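Local coordinates for protein protocadherin gamma-B3 (Homo sapiens, PDB 5K8R) that probably acts as a calcium-dependent cell-adhesion protein and may help establish and maintain specific neuronal connections in the brain, at residues F45-E50 / F76-E81. Residues are numbered along the deposited sequence; the frame is centred on the assembly and turned at random.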
loop_
_atom_site.group_PDB
_atom_site.type_symbol
_atom_site.label_atom_id
_atom_site.label_comp_id
_atom_site.label_asym_id
_atom_site.label_seq_id
_atom_site.Cartn_x
_atom_site.Cartn_y
_atom_site.Cartn_z
ATOM N N PHE A 45 58.566 26.264 -6.138
ATOM C CA PHE A 45 59.410 27.332 -5.624
ATOM C C PHE A 45 60.683 27.426 -6.449
ATOM O O PHE A 45 61.123 26.445 -7.055
ATOM C CB PHE A 45 59.775 27.107 -4.149
ATOM C CG PHE A 45 58.592 26.872 -3.256
ATOM C CD1 PHE A 45 58.213 25.584 -2.912
ATOM C CD2 PHE A 45 57.862 27.936 -2.758
ATOM C CE1 PHE A 45 57.124 25.365 -2.088
ATOM C CE2 PHE A 45 56.773 27.723 -1.935
ATOM C CZ PHE A 45 56.404 26.436 -1.599
ATOM N N THR A 46 61.275 28.619 -6.466
ATOM C CA THR A 46 62.573 28.839 -7.087
ATOM C C THR A 46 63.424 29.696 -6.165
ATOM O O THR A 46 62.914 30.597 -5.493
ATOM C CB THR A 46 62.453 29.517 -8.465
ATOM O OG1 THR A 46 61.602 30.666 -8.366
ATOM C CG2 THR A 46 61.886 28.553 -9.499
ATOM N N VAL A 47 64.720 29.406 -6.128
ATOM C CA VAL A 47 65.669 30.173 -5.330
ATOM C C VAL A 47 66.308 31.222 -6.231
ATOM O O VAL A 47 66.845 30.895 -7.294
ATOM C CB VAL A 47 66.732 29.262 -4.697
ATOM C CG1 VAL A 47 67.730 30.083 -3.906
ATOM C CG2 VAL A 47 66.071 28.217 -3.808
ATOM N N SER A 48 66.235 32.479 -5.822
ATOM C CA SER A 48 66.890 33.554 -6.560
ATOM C C SER A 48 68.395 33.454 -6.345
ATOM O O SER A 48 68.859 33.701 -5.226
ATOM C CB SER A 48 66.367 34.918 -6.101
ATOM O OG SER A 48 65.132 35.228 -6.722
ATOM N N PRO A 49 69.193 33.094 -7.361
ATOM C CA PRO A 49 70.616 32.838 -7.102
ATOM C C PRO A 49 71.435 34.112 -6.952
ATOM O O PRO A 49 72.663 34.049 -6.834
ATOM C CB PRO A 49 71.052 32.025 -8.326
ATOM C CG PRO A 49 70.161 32.480 -9.413
ATOM C CD PRO A 49 68.842 32.868 -8.777
ATOM N N GLU A 50 70.777 35.271 -6.951
ATOM C CA GLU A 50 71.466 36.535 -6.724
ATOM C C GLU A 50 71.483 36.907 -5.245
ATOM O O GLU A 50 72.541 37.226 -4.695
ATOM C CB GLU A 50 70.810 37.649 -7.546
ATOM C CG GLU A 50 70.392 37.231 -8.948
ATOM C CD GLU A 50 68.964 36.720 -9.001
ATOM O OE1 GLU A 50 68.544 36.022 -8.055
ATOM O OE2 GLU A 50 68.257 37.033 -9.982
ATOM N N PHE A 76 61.310 19.761 0.182
ATOM C CA PHE A 76 62.240 19.695 -0.935
ATOM C C PHE A 76 63.650 19.943 -0.413
ATOM O O PHE A 76 63.859 20.206 0.776
ATOM C CB PHE A 76 61.857 20.687 -2.039
ATOM C CG PHE A 76 61.761 22.113 -1.575
ATOM C CD1 PHE A 76 62.876 22.934 -1.578
ATOM C CD2 PHE A 76 60.552 22.634 -1.144
ATOM C CE1 PHE A 76 62.791 24.247 -1.155
ATOM C CE2 PHE A 76 60.459 23.947 -0.719
ATOM C CZ PHE A 76 61.580 24.754 -0.726
ATOM N N GLU A 77 64.621 19.858 -1.317
ATOM C CA GLU A 77 66.032 20.001 -0.981
ATOM C C GLU A 77 66.628 21.130 -1.808
ATOM O O GLU A 77 66.541 21.114 -3.042
ATOM C CB GLU A 77 66.790 18.696 -1.238
ATOM C CG GLU A 77 66.269 17.498 -0.458
ATOM C CD GLU A 77 66.792 17.450 0.965
ATOM O OE1 GLU A 77 67.681 18.260 1.303
ATOM O OE2 GLU A 77 66.316 16.599 1.746
ATOM N N MET A 78 67.225 22.108 -1.131
ATOM C CA MET A 78 68.021 23.131 -1.794
ATOM C C MET A 78 69.480 22.696 -1.765
ATOM O O MET A 78 70.051 22.503 -0.685
ATOM C CB MET A 78 67.861 24.492 -1.118
ATOM C CG MET A 78 68.620 25.607 -1.827
ATOM S SD MET A 78 69.030 27.011 -0.772
ATOM C CE MET A 78 70.326 26.306 0.241
ATOM N N VAL A 79 70.069 22.531 -2.944
ATOM C CA VAL A 79 71.453 22.092 -3.053
ATOM C C VAL A 79 72.435 23.214 -3.371
ATOM O O VAL A 79 72.185 24.061 -4.228
ATOM C CB VAL A 79 71.607 20.984 -4.114
ATOM C CG1 VAL A 79 71.234 21.513 -5.490
ATOM C CG2 VAL A 79 73.029 20.443 -4.111
ATOM N N ALA A 80 73.558 23.196 -2.663
ATOM C CA ALA A 80 74.623 24.166 -2.836
ATOM C C ALA A 80 75.877 23.430 -3.277
ATOM O O ALA A 80 76.036 22.233 -3.024
ATOM C CB ALA A 80 74.900 24.944 -1.543
ATOM N N GLU A 81 76.771 24.153 -3.943
ATOM C CA GLU A 81 78.031 23.583 -4.392
ATOM C C GLU A 81 79.187 24.427 -3.873
ATOM O O GLU A 81 79.004 25.549 -3.392
ATOM C CB GLU A 81 78.086 23.459 -5.921
ATOM C CG GLU A 81 77.577 24.664 -6.686
ATOM C CD GLU A 81 77.617 24.451 -8.186
ATOM O OE1 GLU A 81 78.644 23.947 -8.688
ATOM O OE2 GLU A 81 76.618 24.776 -8.861
#
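OE2 of E81 is gripped by two groups, R37 in a salt bridge and N35 in a hydrogen bond, but F45 and V47 meet F76 and M78 through carbon atoms alone. The closest approach is between the two phenylalanines, where CD1 of F45 lies 3.5 Å from CE2 of F76. CE1 of F45 follows at 3.9 Å from the same CE2. The ring planes are near parallel, at 30°, but slid apart. With the ring centroids of F45 and F76 5.4 Å apart, there is little overlap, and the touch runs through CD1 and CE1 of F45 and CE2 of F76. The ring of F76 gets there because its CG sits between the backbone N and the carbonyl carbon (chi1 57°). L54 touches the side chains of both phenylalanines, and V38 and V89 also touch F76. Without this ring, as with an alanine here, the side chains of F45 and L54 would probably face a gap in this core.

The contact lies in the first cadherin repeat, EC1, a Greek-key beta sandwich. Strand 45-47 is at the edge of one sheet, beside 53-56. Strand 73-80 runs in the other sheet, between 37-39 and 85-94. The CA atoms of V47 and M78 are 8.2 Å apart, and no hydrogen bond joins the two segments. The second link is looser. CG2 of V47 lies 4.2 Å from CG of M78, and the two side chains cross at about a right angle. CG of M78 is anti to its own backbone N (chi1 -177°), which sets it beside CG2 of V47. E77 and V79 instead pack on K340 and L338 of the second subunit, joining EC1 to the fourth repeat of its partner in the antiparallel dimer.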